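Local coordinates for taurocyamine kinase (Schistosoma mansoni, PDB 4WOD), which catalyses the reversible transfer of a phosphate group between ATP and taurocyamine, using magnesium as cofactor, at residues L124-E129 with L262-F267; G521-T526 with K576-W581; C384-Y389 with I437-P442. The protein carries 4 engineered substitutions. One frame throughout, in Å; residues are numbered along the deposited sequence.

Overall arrangement
The three contacts follow the chain in the order interaction 1, interaction 3, interaction 2, and the two repeats of this duplicated kinase divide them. Interaction 1 belongs to the first repeat, at the end of strand 117-126 of its eight-stranded antiparallel sheet. Interactions 2 and 3 lie in the second repeat: 521-526 with 576-581 at the border of the equivalent sheet, 384-389 with 437-442 among the helices of the smaller N-terminal domain. Their centres are 37 Å apart, whereas interaction 1 is centred 62 Å from interaction 2 and 55 Å from interaction 3. None touches another; the second repeat thus contributes one contact from its catalytic domain and one from its N-terminal domain.

Interaction 1: L124-E129 with L262-F267; sequences LGRTVE and LGFITF
The guanidinium of R126 lies flat on the ring of F264, the planes only 11° apart, with R126 CZ 3.4 Å from the centroid of the F264 ring. This is a stacked cation-pi pair; on the opposite face of the guanidinium sits the methyl CD1 of L124, nearer the rim than the centre, and F264 and F258 also meet edge-to-face. The contact joins the end of strand 117-126, in the antiparallel sheet of a phosphagen kinase catalytic domain, to the short strand 263-264 and the residues that follow it; L262 and G263 form a classic beta bulge opposite N259.

Arginine suits its place because its long chain can fold back: a bend at chi2 (-69°) brings the charged end to the aromatic ring although its CB sets out away from segment 262-267. R126 CD also lies over the ring of F264, 3.9 Å from its centroid, in a CH-pi contact. The rotation of the guanidinium is further fixed by R126 NH1, which donates to G125 O at 3.0 Å.

Beyond I265, T266 turns its own hydroxyl to C268 O; C268 is the predicted active-site residue, consistent with this segment running toward the catalytic centre. Water 1 accepts from T127 N and donates to I265 O at 2.9 Å. Threonine suits position 127 because its short side chain holds a hydroxyl close to the backbone, within reach of that same carbonyl: T127 OG1 donates to I265 O at 2.6 Å, arriving from above the carbonyl plane.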
loop_
_atom_site.group_PDB
_atom_site.type_symbol
_atom_site.label_atom_id
_atom_site.label_comp_id
_atom_site.label_asym_id
_atom_site.label_seq_id
_atom_site.Cartn_x
_atom_site.Cartn_y
_atom_site.Cartn_z
ATOM N N LEU A 124 -0.314 -1.545 -27.855
ATOM C CA LEU A 124 -0.555 -2.979 -27.915
ATOM C C LEU A 124 0.637 -3.701 -28.551
ATOM O O LEU A 124 1.550 -3.071 -29.103
ATOM C CB LEU A 124 -1.838 -3.307 -28.686
ATOM C CG LEU A 124 -2.078 -2.779 -30.100
ATOM C CD1 LEU A 124 -1.251 -3.496 -31.176
ATOM C CD2 LEU A 124 -3.576 -2.862 -30.408
ATOM N N GLY A 125 0.591 -5.024 -28.488
ATOM C CA GLY A 125 1.644 -5.872 -29.022
ATOM C C GLY A 125 1.028 -7.062 -29.741
ATOM O O GLY A 125 -0.135 -7.406 -29.493
ATOM N N ARG A 126 1.793 -7.679 -30.648
ATOM C CA ARG A 126 1.363 -8.898 -31.316
ATOM C C ARG A 126 2.534 -9.833 -31.571
ATOM O O ARG A 126 3.666 -9.393 -31.798
ATOM C CB ARG A 126 0.683 -8.596 -32.657
ATOM C CG ARG A 126 -0.627 -7.812 -32.565
ATOM C CD ARG A 126 -1.734 -8.651 -31.935
ATOM N NE ARG A 126 -3.061 -8.047 -32.093
ATOM C CZ ARG A 126 -3.670 -7.333 -31.150
ATOM N NH1 ARG A 126 -3.055 -7.113 -29.983
ATOM N NH2 ARG A 126 -4.885 -6.831 -31.375
ATOM N N THR A 127 2.227 -11.121 -31.531
ATOM C CA THR A 127 3.125 -12.183 -31.942
ATOM C C THR A 127 2.693 -12.672 -33.308
ATOM O O THR A 127 1.519 -12.987 -33.502
ATOM C CB THR A 127 3.075 -13.358 -30.980
ATOM O OG1 THR A 127 3.466 -12.937 -29.668
ATOM C CG2 THR A 127 3.964 -14.513 -31.491
ATOM N N VAL A 128 3.621 -12.734 -34.251
ATOM C CA VAL A 128 3.309 -13.297 -35.570
ATOM C C VAL A 128 3.476 -14.833 -35.531
ATOM O O VAL A 128 4.528 -15.341 -35.131
ATOM C CB VAL A 128 4.213 -12.671 -36.682
ATOM C CG1 VAL A 128 3.991 -13.363 -38.020
ATOM C CG2 VAL A 128 3.969 -11.151 -36.803
ATOM N N GLU A 129 2.430 -15.568 -35.917
ATOM C CA GLU A 129 2.506 -17.039 -35.978
ATOM C C GLU A 129 3.668 -17.540 -36.820
ATOM O O GLU A 129 3.988 -16.958 -37.861
ATOM C CB GLU A 129 1.220 -17.626 -36.551
ATOM C CG GLU A 129 0.045 -17.589 -35.611
ATOM C CD GLU A 129 -1.200 -18.179 -36.235
ATOM O OE1 GLU A 129 -1.296 -18.193 -37.490
ATOM O OE2 GLU A 129 -2.072 -18.645 -35.466
ATOM N N LEU A 262 -5.552 -17.386 -23.270
ATOM C CA LEU A 262 -4.658 -16.275 -22.955
ATOM C C LEU A 262 -4.860 -15.056 -23.838
ATOM O O LEU A 262 -4.179 -14.048 -23.661
ATOM C CB LEU A 262 -3.188 -16.722 -23.065
ATOM C CG LEU A 262 -2.873 -17.970 -22.224
ATOM C CD1 LEU A 262 -1.434 -18.407 -22.396
ATOM C CD2 LEU A 262 -3.183 -17.715 -20.759
ATOM N N GLY A 263 -5.756 -15.142 -24.812
ATOM C CA GLY A 263 -5.845 -14.067 -25.786
ATOM C C GLY A 263 -4.606 -13.981 -26.673
ATOM O O GLY A 263 -4.103 -15.008 -27.135
ATOM N N PHE A 264 -4.129 -12.758 -26.933
ATOM C CA PHE A 264 -2.934 -12.555 -27.762
ATOM C C PHE A 264 -1.673 -12.930 -26.984
ATOM O O PHE A 264 -1.413 -12.428 -25.876
ATOM C CB PHE A 264 -2.827 -11.116 -28.247
ATOM C CG PHE A 264 -3.856 -10.743 -29.273
ATOM C CD1 PHE A 264 -3.754 -11.228 -30.572
ATOM C CD2 PHE A 264 -4.917 -9.930 -28.939
ATOM C CE1 PHE A 264 -4.695 -10.888 -31.531
ATOM C CE2 PHE A 264 -5.873 -9.576 -29.894
ATOM C CZ PHE A 264 -5.748 -10.047 -31.188
ATOM N N ILE A 265 -0.907 -13.833 -27.563
ATOM C CA ILE A 265 0.360 -14.254 -26.963
ATOM C C ILE A 265 1.379 -13.118 -27.013
ATOM O O ILE A 265 1.486 -12.398 -28.021
ATOM C CB ILE A 265 0.925 -15.494 -27.689
ATOM C CG1 ILE A 265 -0.105 -16.632 -27.709
ATOM C CG2 ILE A 265 2.266 -15.939 -27.081
ATOM C CD1 ILE A 265 -0.677 -17.006 -26.351
ATOM N N THR A 266 2.118 -12.951 -25.922
ATOM C CA THR A 266 3.212 -11.985 -25.874
ATOM C C THR A 266 4.423 -12.634 -25.240
ATOM O O THR A 266 4.290 -13.682 -24.616
ATOM C CB THR A 266 2.831 -10.721 -25.072
ATOM O OG1 THR A 266 2.250 -11.121 -23.815
ATOM C CG2 THR A 266 1.832 -9.885 -25.892
ATOM N N PHE A 267 5.586 -12.004 -25.404
ATOM C CA PHE A 267 6.853 -12.509 -24.830
ATOM C C PHE A 267 6.813 -12.534 -23.301
ATOM O O PHE A 267 7.261 -13.493 -22.663
ATOM C CB PHE A 267 8.017 -11.651 -25.331
ATOM C CG PHE A 267 9.377 -12.060 -24.812
ATOM C CD1 PHE A 267 9.951 -13.266 -25.163
ATOM C CD2 PHE A 267 10.101 -11.195 -24.001
ATOM C CE1 PHE A 267 11.225 -13.616 -24.696
ATOM C CE2 PHE A 267 11.364 -11.534 -23.544
ATOM C CZ PHE A 267 11.919 -12.748 -23.889
HETATM O O HOH W 1 -0.265 -12.131 -30.308
#

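Interaction 2: G521-T526 with K576-W581; sequences GEHAGT and KTFLVW
H523 and F578 make the direct contact here, the imidazole set edge-on against the phenyl ring. The turn that carries the histidine begins at G521, whose positive phi of 62° is easily adopted without a side chain, and G521 O accepts from A524 N at 3.0 Å. E522 follows, linked to T577 through water 2, which donates to E522 OE2 at 3.1 Å and lies 2.8 Å from T577 OG1. A glutamate fits here because its extended chain carries the carboxylate out to both the water and R605, with which OE2 makes a salt bridge.

At H523 the pair with F578 is T-shaped: the planes stand at 87° and the ring centroids are 4.7 Å apart. H523 CD2 is the atom that points in, lying 3.5 Å above the ring plane of F578 over its centre, so its distances to the six ring carbons are nearly equal. Phenylalanine offers the broad pi face that receives this polarised C-H, and with CG anti to the backbone N (chi1 -179°) its ring is placed beside the imidazole. Histidine serves a second purpose, since NE2 is hydrogen-bonded to the carbonyl O of R605; this bond and the ring contact together would restrict rotation of the imidazole.

After A524, the chain straightens at G525 and T526 into strand 525-529, the outermost strand on this side of the second repeat's sheet. That strand pairs with 569-573, which in turn pairs with 578-582. The turn thus folds beside F578, whose ring also touches F571 of strand 569-573 and I590 of strand 588-595, while H523 packs against E608 of helix 599-614.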
loop_
_atom_site.group_PDB
_atom_site.type_symbol
_atom_site.label_atom_id
_atom_site.label_comp_id
_atom_site.label_asym_id
_atom_site.label_seq_id
_atom_site.Cartn_x
_atom_site.Cartn_y
_atom_site.Cartn_z
ATOM N N GLY A 521 17.960 6.115 36.949
ATOM C CA GLY A 521 17.622 4.962 37.759
ATOM C C GLY A 521 17.032 3.846 36.927
ATOM O O GLY A 521 17.523 3.525 35.844
ATOM N N GLU A 522 15.965 3.256 37.448
ATOM C CA GLU A 522 15.219 2.206 36.760
ATOM C C GLU A 522 14.756 2.633 35.358
ATOM O O GLU A 522 14.559 1.805 34.466
ATOM C CB GLU A 522 14.005 1.806 37.602
ATOM C CG GLU A 522 13.323 0.543 37.131
ATOM C CD GLU A 522 12.363 -0.013 38.169
ATOM O OE1 GLU A 522 12.023 0.733 39.120
ATOM O OE2 GLU A 522 11.960 -1.194 38.034
ATOM N N HIS A 523 14.577 3.929 35.171
ATOM C CA HIS A 523 14.033 4.433 33.921
ATOM C C HIS A 523 15.130 4.801 32.925
ATOM O O HIS A 523 14.842 5.054 31.764
ATOM C CB HIS A 523 13.117 5.632 34.209
ATOM C CG HIS A 523 11.957 5.279 35.087
ATOM N ND1 HIS A 523 11.997 5.396 36.462
ATOM C CD2 HIS A 523 10.739 4.774 34.789
ATOM C CE1 HIS A 523 10.850 4.982 36.970
ATOM N NE2 HIS A 523 10.070 4.597 35.975
ATOM N N ALA A 524 16.382 4.828 33.378
ATOM C CA ALA A 524 17.493 5.092 32.480
ATOM C C ALA A 524 17.462 4.098 31.323
ATOM O O ALA A 524 17.155 2.914 31.525
ATOM C CB ALA A 524 18.827 5.007 33.229
ATOM N N GLY A 525 17.740 4.583 30.117
ATOM C CA GLY A 525 17.664 3.741 28.942
ATOM C C GLY A 525 18.288 4.349 27.695
ATOM O O GLY A 525 19.081 5.280 27.773
ATOM N N THR A 526 17.923 3.810 26.536
ATOM C CA THR A 526 18.494 4.230 25.255
ATOM C C THR A 526 17.375 4.547 24.262
ATOM O O THR A 526 16.447 3.757 24.096
ATOM C CB THR A 526 19.407 3.112 24.660
ATOM O OG1 THR A 526 20.524 2.878 25.536
ATOM C CG2 THR A 526 19.906 3.486 23.287
ATOM N N LYS A 576 14.292 -3.755 29.778
ATOM C CA LYS A 576 13.119 -3.768 28.899
ATOM C C LYS A 576 11.806 -3.867 29.676
ATOM O O LYS A 576 10.850 -4.497 29.221
ATOM C CB LYS A 576 13.223 -4.907 27.875
ATOM C CG LYS A 576 14.398 -4.738 26.944
ATOM C CD LYS A 576 14.684 -5.988 26.138
ATOM C CE LYS A 576 16.165 -6.035 25.749
ATOM N NZ LYS A 576 16.487 -7.103 24.764
ATOM N N THR A 577 11.763 -3.195 30.824
ATOM C CA THR A 577 10.593 -3.171 31.687
ATOM C C THR A 577 9.943 -1.797 31.697
ATOM O O THR A 577 8.879 -1.610 32.277
ATOM C CB THR A 577 10.936 -3.556 33.124
ATOM O OG1 THR A 577 11.890 -2.629 33.652
ATOM C CG2 THR A 577 11.500 -4.965 33.169
ATOM N N PHE A 578 10.585 -0.851 31.032
ATOM C CA PHE A 578 10.019 0.472 30.832
ATOM C C PHE A 578 10.355 0.893 29.404
ATOM O O PHE A 578 11.517 0.899 29.014
ATOM C CB PHE A 578 10.568 1.483 31.862
ATOM C CG PHE A 578 9.989 2.860 31.706
ATOM C CD1 PHE A 578 8.710 3.138 32.162
ATOM C CD2 PHE A 578 10.714 3.864 31.076
ATOM C CE1 PHE A 578 8.157 4.414 32.004
ATOM C CE2 PHE A 578 10.168 5.147 30.918
ATOM C CZ PHE A 578 8.892 5.409 31.373
ATOM N N LEU A 579 9.327 1.196 28.615
ATOM C CA LEU A 579 9.520 1.477 27.194
ATOM C C LEU A 579 8.625 2.633 26.780
ATOM O O LEU A 579 7.576 2.830 27.377
ATOM C CB LEU A 579 9.192 0.252 26.332
ATOM C CG LEU A 579 9.623 -1.136 26.839
ATOM C CD1 LEU A 579 8.482 -1.726 27.646
ATOM C CD2 LEU A 579 10.022 -2.051 25.685
ATOM N N VAL A 580 9.045 3.379 25.760
ATOM C CA VAL A 580 8.228 4.456 25.209
ATOM C C VAL A 580 8.273 4.373 23.684
ATOM O O VAL A 580 9.348 4.331 23.098
ATOM C CB VAL A 580 8.700 5.866 25.657
ATOM C CG1 VAL A 580 7.689 6.933 25.192
ATOM C CG2 VAL A 580 8.885 5.943 27.189
ATOM N N TRP A 581 7.107 4.312 23.051
ATOM C CA TRP A 581 7.043 4.423 21.592
ATOM C C TRP A 581 6.797 5.884 21.239
ATOM O O TRP A 581 5.844 6.490 21.735
ATOM C CB TRP A 581 5.921 3.555 21.019
ATOM C CG TRP A 581 6.334 2.204 20.520
ATOM C CD1 TRP A 581 6.283 1.748 19.226
ATOM C CD2 TRP A 581 6.848 1.119 21.307
ATOM N NE1 TRP A 581 6.743 0.448 19.164
ATOM C CE2 TRP A 581 7.091 0.040 20.427
ATOM C CE3 TRP A 581 7.132 0.958 22.667
ATOM C CZ2 TRP A 581 7.604 -1.184 20.868
ATOM C CZ3 TRP A 581 7.634 -0.263 23.105
ATOM C CH2 TRP A 581 7.869 -1.313 22.208
HETATM O O HOH W 2 13.235 -3.111 36.011
#

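Interaction 3: C384-Y389 with I437-P442; sequences CYTRKY and IDYLDP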
loop_
_atom_site.group_PDB
_atom_site.type_symbol
_atom_site.label_atom_id
_atom_site.label_comp_id
_atom_site.label_asym_id
_atom_site.label_seq_id
_atom_site.Cartn_x
_atom_site.Cartn_y
_atom_site.Cartn_z
ATOM N N CYS A 384 -20.353 1.332 13.877
ATOM C CA CYS A 384 -19.299 2.284 13.561
ATOM C C CYS A 384 -19.638 3.673 14.088
ATOM O O CYS A 384 -20.451 4.392 13.501
ATOM C CB CYS A 384 -19.061 2.334 12.051
ATOM S SG CYS A 384 -17.791 3.485 11.535
ATOM N N TYR A 385 -19.001 4.050 15.194
ATOM C CA TYR A 385 -19.250 5.351 15.826
ATOM C C TYR A 385 -19.006 6.508 14.867
ATOM O O TYR A 385 -19.761 7.487 14.859
ATOM C CB TYR A 385 -18.367 5.520 17.062
ATOM C CG TYR A 385 -18.647 4.516 18.155
ATOM C CD1 TYR A 385 -19.587 4.778 19.135
ATOM C CD2 TYR A 385 -17.959 3.309 18.207
ATOM C CE1 TYR A 385 -19.842 3.865 20.148
ATOM C CE2 TYR A 385 -18.206 2.384 19.210
ATOM C CZ TYR A 385 -19.155 2.668 20.175
ATOM O OH TYR A 385 -19.407 1.763 21.175
ATOM N N THR A 386 -17.949 6.374 14.067
ATOM C CA THR A 386 -17.506 7.413 13.150
ATOM C C THR A 386 -18.633 7.817 12.198
ATOM O O THR A 386 -18.844 9.003 11.931
ATOM C CB THR A 386 -16.269 6.940 12.337
ATOM O OG1 THR A 386 -15.244 6.466 13.239
ATOM C CG2 THR A 386 -15.728 8.058 11.453
ATOM N N ARG A 387 -19.360 6.818 11.705
ATOM C CA ARG A 387 -20.507 7.047 10.819
ATOM C C ARG A 387 -21.785 7.450 11.550
ATOM O O ARG A 387 -22.525 8.324 11.098
ATOM C CB ARG A 387 -20.788 5.792 9.989
ATOM C CG ARG A 387 -22.006 5.945 9.122
ATOM C CD ARG A 387 -22.133 4.849 8.089
ATOM N NE ARG A 387 -23.173 5.202 7.131
ATOM C CZ ARG A 387 -24.159 4.389 6.755
ATOM N NH1 ARG A 387 -24.237 3.162 7.249
ATOM N NH2 ARG A 387 -25.066 4.805 5.887
ATOM N N LYS A 388 -22.045 6.807 12.682
ATOM C CA LYS A 388 -23.292 7.014 13.411
ATOM C C LYS A 388 -23.536 8.489 13.758
ATOM O O LYS A 388 -24.674 8.965 13.713
ATOM C CB LYS A 388 -23.289 6.160 14.685
ATOM C CG LYS A 388 -24.576 6.189 15.470
ATOM C CD LYS A 388 -24.467 5.259 16.659
ATOM C CE LYS A 388 -25.631 5.426 17.609
ATOM N NZ LYS A 388 -25.492 4.490 18.758
ATOM N N TYR A 389 -22.469 9.223 14.083
ATOM C CA TYR A 389 -22.645 10.610 14.507
ATOM C C TYR A 389 -22.317 11.594 13.411
ATOM O O TYR A 389 -22.371 12.804 13.627
ATOM C CB TYR A 389 -21.815 10.886 15.765
ATOM C CG TYR A 389 -22.407 10.118 16.917
ATOM C CD1 TYR A 389 -23.509 10.616 17.611
ATOM C CD2 TYR A 389 -21.921 8.862 17.261
ATOM C CE1 TYR A 389 -24.095 9.900 18.642
ATOM C CE2 TYR A 389 -22.493 8.145 18.291
ATOM C CZ TYR A 389 -23.576 8.667 18.982
ATOM O OH TYR A 389 -24.146 7.934 19.995
ATOM N N ILE A 437 -16.878 19.667 18.697
ATOM C CA ILE A 437 -17.514 19.078 19.874
ATOM C C ILE A 437 -18.872 18.425 19.537
ATOM O O ILE A 437 -19.227 17.399 20.118
ATOM C CB ILE A 437 -17.684 20.145 21.000
ATOM C CG1 ILE A 437 -18.203 19.512 22.293
ATOM C CG2 ILE A 437 -18.613 21.290 20.560
ATOM C CD1 ILE A 437 -17.922 20.385 23.546
ATOM N N ASP A 438 -19.599 19.000 18.578
ATOM C CA ASP A 438 -20.925 18.498 18.213
ATOM C C ASP A 438 -20.837 17.117 17.597
ATOM O O ASP A 438 -21.799 16.351 17.630
ATOM C CB ASP A 438 -21.625 19.439 17.232
ATOM C CG ASP A 438 -22.187 20.677 17.905
ATOM O OD1 ASP A 438 -21.937 20.886 19.103
ATOM O OD2 ASP A 438 -22.908 21.435 17.237
ATOM N N TYR A 439 -19.696 16.811 16.994
ATOM C CA TYR A 439 -19.487 15.465 16.471
ATOM C C TYR A 439 -18.866 14.572 17.532
ATOM O O TYR A 439 -19.336 13.463 17.774
ATOM C CB TYR A 439 -18.610 15.513 15.228
ATOM C CG TYR A 439 -18.168 14.178 14.686
ATOM C CD1 TYR A 439 -19.068 13.335 14.047
ATOM C CD2 TYR A 439 -16.837 13.778 14.772
ATOM C CE1 TYR A 439 -18.658 12.125 13.523
ATOM C CE2 TYR A 439 -16.420 12.569 14.243
ATOM C CZ TYR A 439 -17.341 11.745 13.620
ATOM O OH TYR A 439 -16.942 10.531 13.093
ATOM N N LEU A 440 -17.803 15.057 18.171
ATOM C CA LEU A 440 -17.007 14.185 19.031
ATOM C C LEU A 440 -17.656 13.906 20.398
ATOM O O LEU A 440 -17.482 12.816 20.950
ATOM C CB LEU A 440 -15.600 14.770 19.222
ATOM C CG LEU A 440 -14.655 14.705 18.001
ATOM C CD1 LEU A 440 -13.429 15.597 18.186
ATOM C CD2 LEU A 440 -14.207 13.264 17.730
ATOM N N ASP A 441 -18.405 14.861 20.950
ATOM C CA ASP A 441 -18.896 14.685 22.310
ATOM C C ASP A 441 -19.970 13.600 22.426
ATOM O O ASP A 441 -19.889 12.767 23.318
ATOM C CB ASP A 441 -19.427 15.996 22.884
ATOM C CG ASP A 441 -19.737 15.885 24.364
ATOM O OD1 ASP A 441 -18.777 15.819 25.160
ATOM O OD2 ASP A 441 -20.928 15.844 24.726
ATOM N N PRO A 442 -20.977 13.593 21.526
ATOM C CA PRO A 442 -21.920 12.471 21.648
ATOM C C PRO A 442 -21.249 11.113 21.372
ATOM O O PRO A 442 -21.554 10.120 22.042
ATOM C CB PRO A 442 -22.996 12.790 20.591
ATOM C CG PRO A 442 -22.351 13.738 19.641
ATOM C CD PRO A 442 -21.403 14.560 20.494
#
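Y389 lays one face of its ring against P442, with Y389 CE1 3.7 Å from P442 CB, while CG of its neighbour K388 approaches the opposite face near the rim. The side chains of Y389 and P442 run past each other in opposite directions. This is helix packing in the N-terminal domain of the second phosphagen kinase repeat: the short helix 385-388, together with the residue that follows it, rests on the start of helix 437-448. Proline is well suited here, because its compact ring gives the tyrosine a rigid apolar surface. It also lacks an N-H, which fits the kink in the helix at this position.

Y439 reaches back the other way. A chi1 of 172° swings its ring away from its own backbone N and across to helix 385-388, where it ends beside T386, whose methyl CG2 lies 3.2 Å from Y439 OH. At the edge of the ring, Y439 CD1 lies 3.4 Å from Y389 O, and Y389 CB touches the same Y439 CD1 at 4.1 Å. L409, M412 and I413 of helix 409-418 pack around the same tyrosine.

The phenol OH of Y439 donates to T386 O at 2.7 Å, in the carbonyl plane and on a lone pair. Y389 OH is hydrogen-bonded to D446, farther along helix 437-448. Each tyrosine therefore combines an apolar ring with a polar tip, so that the buried Y439 can lie among hydrophobic neighbours and still have its hydroxyl satisfied by a main-chain carbonyl.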